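Local coordinates for enoyl-acyl carrier protein reductase (Uncultured bacterium, PDB 6KIA), which probably catalyses the NADH-dependent reduction of enoyl-acyl carrier protein, a step of fatty acid synthesis, and is seen here with dihydronicotinamide adenine dinucleotide bound, at residues A[235-239]-A[410-415]; A[283-289]-A[419-424]. All coordinates share one frame; numbering follows the deposited sequence.

Contacts 1 and 2 are both buried, their centres 8 Å apart, and both reach one sheet, in which strands 234-240 and 283-287 are parallel neighbours. Contact 1 sets segment 410-415, on helix 394-413, against the first of these strands; contact 2 pairs the second with strand 421-423, which follows that helix in the chain. The chemistry differs accordingly: contact 1 relies on side chains, a guanidinium bonded to backbone carbonyls and a Met-aromatic contact, with 306 Å² buried, whereas contact 2 rests mainly on backbone hydrogen bonds and buries 565 Å². Tyr286 joins them, its OH hydrogen-bonded to Ser414 OG and its ring touching Met410. Each contact also touches the dinucleotide.

Contact 1 of 2, residues A[235-239]-A[410-415]; sequences RYSAY and MFHESS. With NAI (1,4-dihydronicotinamide adenine dinucleotide), chain D.
A Met-aromatic contact at the wall of the dinucleotide pocket joins strand 235-239 to the end of helix 394-413: the thioether of Met410 meets the ring of Tyr239. Met410 CE lies over one face, 3.7 Å from the centroid of the Tyr239 ring and 19° off its normal, a CH-pi geometry displaced toward the rim. Its sulfur approaches obliquely, with Met410 SD 3.3 Å from Tyr239 CE1. The bend at the last Met410 torsion (chi3 62°) turns the methyl over the ring. At its other end Tyr239 reaches the cofactor, CB lying 3.3 Å from NAI O4D.

Arg235 grips the backbone carbonyls of Ser414 and Ser415. Arg235 NH2 donates to Ser415 O at 3.1 Å, 165° at the hydrogen; the acceptor lies in the guanidinium plane, although the donor stands above the carbonyl plane. NE adds a weak bond to Ser414 O, and Gln233 OE1 takes a further bond from NH2. Within segment 410-415, Ser414 OG and Ser414 N reach Met410 O from opposite faces of its carbonyl plane, the hydroxyl at 2.9 Å.

Strand 234-240 lies between strands 155-159 and 283-287 in the sheet, while Ser237 and Tyr239 also touch Leu37 of helix 34-43.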
loop_
_atom_site.group_PDB
_atom_site.type_symbol
_atom_site.label_atom_id
_atom_site.label_comp_id
_atom_site.label_asym_id
_atom_site.label_seq_id
_atom_site.Cartn_x
_atom_site.Cartn_y
_atom_site.Cartn_z
ATOM N N ARG A 235 -2.918 -2.890 -19.206
ATOM C CA ARG A 235 -2.466 -3.514 -17.977
ATOM C C ARG A 235 -3.054 -2.784 -16.762
ATOM O O ARG A 235 -3.248 -1.561 -16.784
ATOM C CB ARG A 235 -0.943 -3.479 -17.902
ATOM C CG ARG A 235 -0.222 -4.143 -19.058
ATOM C CD ARG A 235 -0.481 -5.637 -19.096
ATOM N NE ARG A 235 0.328 -6.273 -20.134
ATOM C CZ ARG A 235 -0.122 -6.542 -21.354
ATOM N NH1 ARG A 235 -1.372 -6.258 -21.665
ATOM N NH2 ARG A 235 0.676 -7.107 -22.251
ATOM N N TYR A 236 -3.334 -3.545 -15.709
ATOM C CA TYR A 236 -3.722 -2.993 -14.401
ATOM C C TYR A 236 -2.750 -3.506 -13.360
ATOM O O TYR A 236 -2.400 -4.686 -13.382
ATOM C CB TYR A 236 -5.138 -3.403 -14.003
ATOM C CG TYR A 236 -6.172 -2.981 -15.019
ATOM C CD1 TYR A 236 -6.414 -3.766 -16.142
ATOM C CD2 TYR A 236 -6.874 -1.787 -14.880
ATOM C CE1 TYR A 236 -7.340 -3.377 -17.095
ATOM C CE2 TYR A 236 -7.809 -1.403 -15.835
ATOM C CZ TYR A 236 -8.025 -2.201 -16.929
ATOM O OH TYR A 236 -8.955 -1.830 -17.876
ATOM N N SER A 237 -2.285 -2.623 -12.483
ATOM C CA SER A 237 -1.444 -3.062 -11.369
ATOM C C SER A 237 -2.077 -2.542 -10.086
ATOM O O SER A 237 -2.821 -1.551 -10.110
ATOM C CB SER A 237 -0.014 -2.542 -11.518
ATOM O OG SER A 237 0.016 -1.123 -11.382
ATOM N N ALA A 238 -1.802 -3.216 -8.971
ATOM C CA ALA A 238 -2.206 -2.731 -7.661
ATOM C C ALA A 238 -1.093 -3.071 -6.690
ATOM O O ALA A 238 -0.353 -4.034 -6.893
ATOM C CB ALA A 238 -3.534 -3.356 -7.196
ATOM N N TYR A 239 -0.986 -2.285 -5.632
ATOM C CA TYR A 239 -0.027 -2.556 -4.566
ATOM C C TYR A 239 -0.729 -3.370 -3.491
ATOM O O TYR A 239 -1.683 -2.898 -2.882
ATOM C CB TYR A 239 0.535 -1.262 -3.976
ATOM C CG TYR A 239 1.489 -0.523 -4.888
ATOM C CD1 TYR A 239 2.857 -0.800 -4.870
ATOM C CD2 TYR A 239 1.018 0.459 -5.767
ATOM C CE1 TYR A 239 3.729 -0.129 -5.705
ATOM C CE2 TYR A 239 1.894 1.125 -6.612
ATOM C CZ TYR A 239 3.227 0.835 -6.563
ATOM O OH TYR A 239 4.104 1.493 -7.399
ATOM N N MET A 410 7.765 -3.762 -11.070
ATOM C CA MET A 410 6.359 -3.727 -11.440
ATOM C C MET A 410 6.204 -3.220 -12.884
ATOM O O MET A 410 5.418 -3.779 -13.661
ATOM C CB MET A 410 5.575 -2.860 -10.473
ATOM C CG MET A 410 5.543 -3.463 -9.066
ATOM S SD MET A 410 4.754 -2.379 -7.870
ATOM C CE MET A 410 3.068 -2.232 -8.517
ATOM N N PHE A 411 6.991 -2.206 -13.249
ATOM C CA PHE A 411 6.864 -1.619 -14.589
ATOM C C PHE A 411 7.185 -2.650 -15.663
ATOM O O PHE A 411 6.446 -2.787 -16.656
ATOM C CB PHE A 411 7.774 -0.393 -14.737
ATOM C CG PHE A 411 7.567 0.343 -16.041
ATOM C CD1 PHE A 411 6.405 1.051 -16.282
ATOM C CD2 PHE A 411 8.537 0.282 -17.033
ATOM C CE1 PHE A 411 6.212 1.710 -17.524
ATOM C CE2 PHE A 411 8.360 0.936 -18.259
ATOM C CZ PHE A 411 7.198 1.655 -18.491
ATOM N N HIS A 412 8.269 -3.408 -15.472
ATOM C CA HIS A 412 8.653 -4.387 -16.487
ATOM C C HIS A 412 7.821 -5.674 -16.423
ATOM O O HIS A 412 7.463 -6.228 -17.465
ATOM C CB HIS A 412 10.156 -4.699 -16.392
ATOM C CG HIS A 412 11.034 -3.568 -16.833
ATOM N ND1 HIS A 412 10.963 -3.027 -18.100
ATOM C CD2 HIS A 412 12.028 -2.902 -16.194
ATOM C CE1 HIS A 412 11.867 -2.068 -18.219
ATOM N NE2 HIS A 412 12.518 -1.967 -17.075
ATOM N N GLU A 413 7.490 -6.155 -15.222
ATOM C CA GLU A 413 6.651 -7.331 -15.140
ATOM C C GLU A 413 5.290 -7.060 -15.790
ATOM O O GLU A 413 4.697 -7.953 -16.397
ATOM C CB GLU A 413 6.465 -7.765 -13.687
ATOM C CG GLU A 413 5.746 -9.109 -13.511
ATOM C CD GLU A 413 6.528 -10.286 -14.101
ATOM O OE1 GLU A 413 7.750 -10.165 -14.352
ATOM O OE2 GLU A 413 5.915 -11.351 -14.280
ATOM N N SER A 414 4.784 -5.838 -15.664
ATOM C CA SER A 414 3.473 -5.559 -16.256
ATOM C C SER A 414 3.488 -5.594 -17.776
ATOM O O SER A 414 2.445 -5.749 -18.378
ATOM C CB SER A 414 2.909 -4.230 -15.776
ATOM O OG SER A 414 2.671 -4.249 -14.372
ATOM N N SER A 415 4.640 -5.481 -18.416
ATOM C CA SER A 415 4.619 -5.657 -19.863
ATOM C C SER A 415 4.254 -7.090 -20.225
ATOM O O SER A 415 3.619 -7.327 -21.248
ATOM C CB SER A 415 5.945 -5.268 -20.519
ATOM O OG SER A 415 6.073 -3.858 -20.615
HETATM P PA NAI D . 0.359 6.576 0.642
HETATM O O1A NAI D . 1.391 7.375 -0.093
HETATM O O2A NAI D . -0.326 7.250 1.815
HETATM O O5B NAI D . -0.695 6.072 -0.437
HETATM C C5B NAI D . -2.044 5.877 -0.063
HETATM C C4B NAI D . -2.802 5.881 -1.425
HETATM O O4B NAI D . -4.272 5.529 -1.071
HETATM C C3B NAI D . -2.805 7.031 -1.997
HETATM O O3B NAI D . -2.651 6.928 -3.472
HETATM C C2B NAI D . -4.276 7.687 -1.620
HETATM O O2B NAI D . -4.584 8.775 -2.567
HETATM C C1B NAI D . -5.077 6.681 -1.682
HETATM N N9A NAI D . -6.201 6.820 -0.734
HETATM C C8A NAI D . -6.310 6.835 0.606
HETATM N N7A NAI D . -7.595 7.001 0.914
HETATM C C5A NAI D . -8.292 7.080 -0.244
HETATM C C6A NAI D . -9.656 7.259 -0.415
HETATM N N6A NAI D . -10.756 7.409 0.496
HETATM N N1A NAI D . -10.136 7.314 -1.668
HETATM C C2A NAI D . -9.288 7.208 -2.739
HETATM N N3A NAI D . -7.925 7.027 -2.565
HETATM C C4A NAI D . -7.441 6.971 -1.285
HETATM O O3 NAI D . 1.008 5.187 1.262
HETATM P PN NAI D . 1.465 3.838 0.503
HETATM O O1N NAI D . 2.483 4.149 -0.549
HETATM O O2N NAI D . 1.992 2.966 1.631
HETATM O O5D NAI D . 0.157 3.198 -0.148
HETATM C C5D NAI D . 0.086 2.905 -1.533
HETATM C C4D NAI D . -0.298 1.415 -1.678
HETATM O O4D NAI D . 0.720 0.677 -1.277
HETATM C C3D NAI D . -1.453 1.061 -0.745
HETATM O O3D NAI D . -2.443 0.335 -1.392
HETATM C C2D NAI D . -0.746 0.154 0.286
HETATM O O2D NAI D . -1.751 -0.672 0.973
HETATM C C1D NAI D . 0.122 -0.514 -0.426
HETATM N N1N NAI D . 1.196 -1.115 0.365
HETATM C C2N NAI D . 1.833 -0.425 1.374
HETATM C C3N NAI D . 2.814 -1.064 2.144
HETATM C C7N NAI D . 3.564 -0.317 3.246
HETATM O O7N NAI D . 4.178 -0.932 4.113
HETATM N N7N NAI D . 3.548 1.102 3.244
HETATM C C4N NAI D . 3.183 -2.380 1.904
HETATM C C5N NAI D . 2.567 -3.054 0.843
HETATM C C6N NAI D . 1.576 -2.418 0.087
#

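Contact 2 of 2, residues A[283-289]-A[419-424]; sequences ATVYNCP and GPVLWL. With NAI (1,4-dihydronicotinamide adenine dinucleotide), chain D.
Parallel strand pairing in the central sheet joins segment 283-289 to segment 419-424, with Val285, Tyr286 and Asn287 opposite Val421, Leu422 and Trp423. Val285 N donates to Pro420 O at 2.8 Å, and Leu422 N returns a nearly straight bond to Val285 O. Asn287 N to Leu422 O and Leu424 N to Asn287 O continue the alternation. One residue before Val285, from within strand 283-287, Thr284 OG1 donates to Gly419 O at 2.9 Å.

The short axes stand 4.6 Å apart at 20°, and strand 421-423 extends the sheet beyond 283-287 in this member of the Rossmann clan. On one face Asn287 CB sits 3.6 Å from the centroid of the five-membered ring of Trp423, only 2° off its normal. Farther out, Asn287 ND2 lies over the six-membered portion, 3.3 Å from Trp423 CZ2, with the amide and indole planes 60° apart; ND2 also bonds Glu270 OE2, and Trp423 NE1 bonds His242 O. On the other face Leu422 CD1 and Leu424 CD1 approach the Tyr286 ring obliquely, the latter 4.0 Å from Tyr286 CD2. Past the strand, Pro289 O comes within 3.3 Å of NAI C4N on the nicotinamide ring.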
loop_
_atom_site.group_PDB
_atom_site.type_symbol
_atom_site.label_atom_id
_atom_site.label_comp_id
_atom_site.label_asym_id
_atom_site.label_seq_id
_atom_site.Cartn_x
_atom_site.Cartn_y
_atom_site.Cartn_z
ATOM N N ALA A 283 -4.607 -7.974 -15.088
ATOM C CA ALA A 283 -4.592 -7.269 -13.807
ATOM C C ALA A 283 -3.726 -8.046 -12.818
ATOM O O ALA A 283 -3.915 -9.252 -12.647
ATOM C CB ALA A 283 -6.022 -7.103 -13.280
ATOM N N THR A 284 -2.768 -7.367 -12.183
ATOM C CA THR A 284 -1.840 -8.018 -11.283
ATOM C C THR A 284 -1.717 -7.222 -9.978
ATOM O O THR A 284 -1.458 -6.010 -9.991
ATOM C CB THR A 284 -0.447 -8.185 -11.936
ATOM O OG1 THR A 284 -0.562 -8.980 -13.139
ATOM C CG2 THR A 284 0.547 -8.859 -10.970
ATOM N N VAL A 285 -1.903 -7.915 -8.863
ATOM C CA VAL A 285 -1.587 -7.362 -7.550
ATOM C C VAL A 285 -0.163 -7.717 -7.208
ATOM O O VAL A 285 0.218 -8.890 -7.245
ATOM C CB VAL A 285 -2.511 -7.913 -6.443
ATOM C CG1 VAL A 285 -2.030 -7.451 -5.062
ATOM C CG2 VAL A 285 -3.960 -7.495 -6.702
ATOM N N TYR A 286 0.634 -6.706 -6.889
ATOM C CA TYR A 286 2.012 -6.940 -6.482
ATOM C C TYR A 286 2.085 -6.819 -4.991
ATOM O O TYR A 286 1.933 -5.725 -4.453
ATOM C CB TYR A 286 2.966 -5.945 -7.171
ATOM C CG TYR A 286 3.049 -6.143 -8.674
ATOM C CD1 TYR A 286 2.157 -5.493 -9.537
ATOM C CD2 TYR A 286 3.980 -7.001 -9.214
ATOM C CE1 TYR A 286 2.234 -5.692 -10.905
ATOM C CE2 TYR A 286 4.065 -7.206 -10.583
ATOM C CZ TYR A 286 3.209 -6.556 -11.411
ATOM O OH TYR A 286 3.326 -6.784 -12.775
ATOM N N ASN A 287 2.284 -7.951 -4.321
ATOM C CA ASN A 287 2.401 -7.951 -2.856
ATOM C C ASN A 287 3.801 -7.516 -2.453
ATOM O O ASN A 287 4.791 -8.248 -2.641
ATOM C CB ASN A 287 2.046 -9.318 -2.278
ATOM C CG ASN A 287 0.548 -9.543 -2.222
ATOM O OD1 ASN A 287 -0.228 -8.611 -1.924
ATOM N ND2 ASN A 287 0.115 -10.769 -2.538
ATOM N N CYS A 288 3.885 -6.286 -1.965
ATOM C CA CYS A 288 5.175 -5.609 -1.754
ATOM C C CYS A 288 5.626 -5.603 -0.304
ATOM O O CYS A 288 4.806 -5.806 0.591
ATOM C CB CYS A 288 5.084 -4.168 -2.270
ATOM S SG CYS A 288 4.922 -4.058 -4.098
ATOM N N PRO A 289 6.916 -5.335 -0.052
ATOM C CA PRO A 289 7.394 -5.354 1.345
ATOM C C PRO A 289 6.869 -4.262 2.265
ATOM O O PRO A 289 6.399 -3.215 1.836
ATOM C CB PRO A 289 8.907 -5.157 1.193
ATOM C CG PRO A 289 9.219 -5.637 -0.153
ATOM C CD PRO A 289 8.040 -5.200 -0.995
ATOM N N GLY A 419 1.228 -13.599 -13.685
ATOM C CA GLY A 419 -0.032 -13.980 -13.081
ATOM C C GLY A 419 -0.754 -12.835 -12.405
ATOM O O GLY A 419 -0.250 -11.721 -12.363
ATOM N N PRO A 420 -1.937 -13.115 -11.859
ATOM C CA PRO A 420 -2.761 -12.067 -11.249
ATOM C C PRO A 420 -2.254 -11.580 -9.882
ATOM O O PRO A 420 -2.671 -10.505 -9.452
ATOM C CB PRO A 420 -4.129 -12.748 -11.107
ATOM C CG PRO A 420 -3.825 -14.203 -11.027
ATOM C CD PRO A 420 -2.628 -14.420 -11.899
ATOM N N VAL A 421 -1.452 -12.388 -9.193
ATOM C CA VAL A 421 -0.945 -12.047 -7.861
ATOM C C VAL A 421 0.501 -12.497 -7.735
ATOM O O VAL A 421 0.812 -13.685 -7.912
ATOM C CB VAL A 421 -1.784 -12.700 -6.726
ATOM C CG1 VAL A 421 -1.298 -12.191 -5.377
ATOM C CG2 VAL A 421 -3.288 -12.443 -6.894
ATOM N N LEU A 422 1.396 -11.549 -7.463
ATOM C CA LEU A 422 2.819 -11.822 -7.406
ATOM C C LEU A 422 3.446 -11.144 -6.200
ATOM O O LEU A 422 3.196 -9.962 -5.950
ATOM C CB LEU A 422 3.523 -11.342 -8.676
ATOM C CG LEU A 422 3.077 -12.000 -9.985
ATOM C CD1 LEU A 422 3.713 -11.288 -11.180
ATOM C CD2 LEU A 422 3.478 -13.476 -9.931
ATOM N N TRP A 423 4.261 -11.886 -5.468
ATOM C CA TRP A 423 5.011 -11.300 -4.358
ATOM C C TRP A 423 6.365 -10.768 -4.833
ATOM O O TRP A 423 7.132 -11.484 -5.508
ATOM C CB TRP A 423 5.230 -12.328 -3.241
ATOM C CG TRP A 423 4.190 -12.435 -2.165
ATOM C CD1 TRP A 423 4.313 -12.020 -0.862
ATOM C CD2 TRP A 423 2.890 -13.039 -2.267
ATOM N NE1 TRP A 423 3.190 -12.346 -0.156
ATOM C CE2 TRP A 423 2.283 -12.945 -0.992
ATOM C CE3 TRP A 423 2.175 -13.631 -3.310
ATOM C CZ2 TRP A 423 0.999 -13.435 -0.734
ATOM C CZ3 TRP A 423 0.891 -14.132 -3.042
ATOM C CH2 TRP A 423 0.321 -14.025 -1.774
ATOM N N LEU A 424 6.670 -9.530 -4.439
ATOM C CA LEU A 424 7.998 -8.954 -4.601
ATOM C C LEU A 424 8.648 -8.957 -3.225
ATOM O O LEU A 424 8.377 -8.073 -2.413
ATOM C CB LEU A 424 7.908 -7.525 -5.156
ATOM C CG LEU A 424 7.083 -7.382 -6.445
ATOM C CD1 LEU A 424 7.101 -5.937 -6.911
ATOM C CD2 LEU A 424 7.675 -8.295 -7.526
HETATM P PA NAI D . 0.359 6.576 0.642
HETATM O O1A NAI D . 1.391 7.375 -0.093
HETATM O O2A NAI D . -0.326 7.250 1.815
HETATM O O5B NAI D . -0.695 6.072 -0.437
HETATM C C5B NAI D . -2.044 5.877 -0.063
HETATM C C4B NAI D . -2.802 5.881 -1.425
HETATM O O4B NAI D . -4.272 5.529 -1.071
HETATM C C3B NAI D . -2.805 7.031 -1.997
HETATM O O3B NAI D . -2.651 6.928 -3.472
HETATM C C2B NAI D . -4.276 7.687 -1.620
HETATM O O2B NAI D . -4.584 8.775 -2.567
HETATM C C1B NAI D . -5.077 6.681 -1.682
HETATM N N9A NAI D . -6.201 6.820 -0.734
HETATM C C8A NAI D . -6.310 6.835 0.606
HETATM N N7A NAI D . -7.595 7.001 0.914
HETATM C C5A NAI D . -8.292 7.080 -0.244
HETATM C C6A NAI D . -9.656 7.259 -0.415
HETATM N N6A NAI D . -10.756 7.409 0.496
HETATM N N1A NAI D . -10.136 7.314 -1.668
HETATM C C2A NAI D . -9.288 7.208 -2.739
HETATM N N3A NAI D . -7.925 7.027 -2.565
HETATM C C4A NAI D . -7.441 6.971 -1.285
HETATM O O3 NAI D . 1.008 5.187 1.262
HETATM P PN NAI D . 1.465 3.838 0.503
HETATM O O1N NAI D . 2.483 4.149 -0.549
HETATM O O2N NAI D . 1.992 2.966 1.631
HETATM O O5D NAI D . 0.157 3.198 -0.148
HETATM C C5D NAI D . 0.086 2.905 -1.533
HETATM C C4D NAI D . -0.298 1.415 -1.678
HETATM O O4D NAI D . 0.720 0.677 -1.277
HETATM C C3D NAI D . -1.453 1.061 -0.745
HETATM O O3D NAI D . -2.443 0.335 -1.392
HETATM C C2D NAI D . -0.746 0.154 0.286
HETATM O O2D NAI D . -1.751 -0.672 0.973
HETATM C C1D NAI D . 0.122 -0.514 -0.426
HETATM N N1N NAI D . 1.196 -1.115 0.365
HETATM C C2N NAI D . 1.833 -0.425 1.374
HETATM C C3N NAI D . 2.814 -1.064 2.144
HETATM C C7N NAI D . 3.564 -0.317 3.246
HETATM O O7N NAI D . 4.178 -0.932 4.113
HETATM N N7N NAI D . 3.548 1.102 3.244
HETATM C C4N NAI D . 3.183 -2.380 1.904
HETATM C C5N NAI D . 2.567 -3.054 0.843
HETATM C C6N NAI D . 1.576 -2.418 0.087
HETATM O O HOH W 1 6.407 -8.856 -0.440
#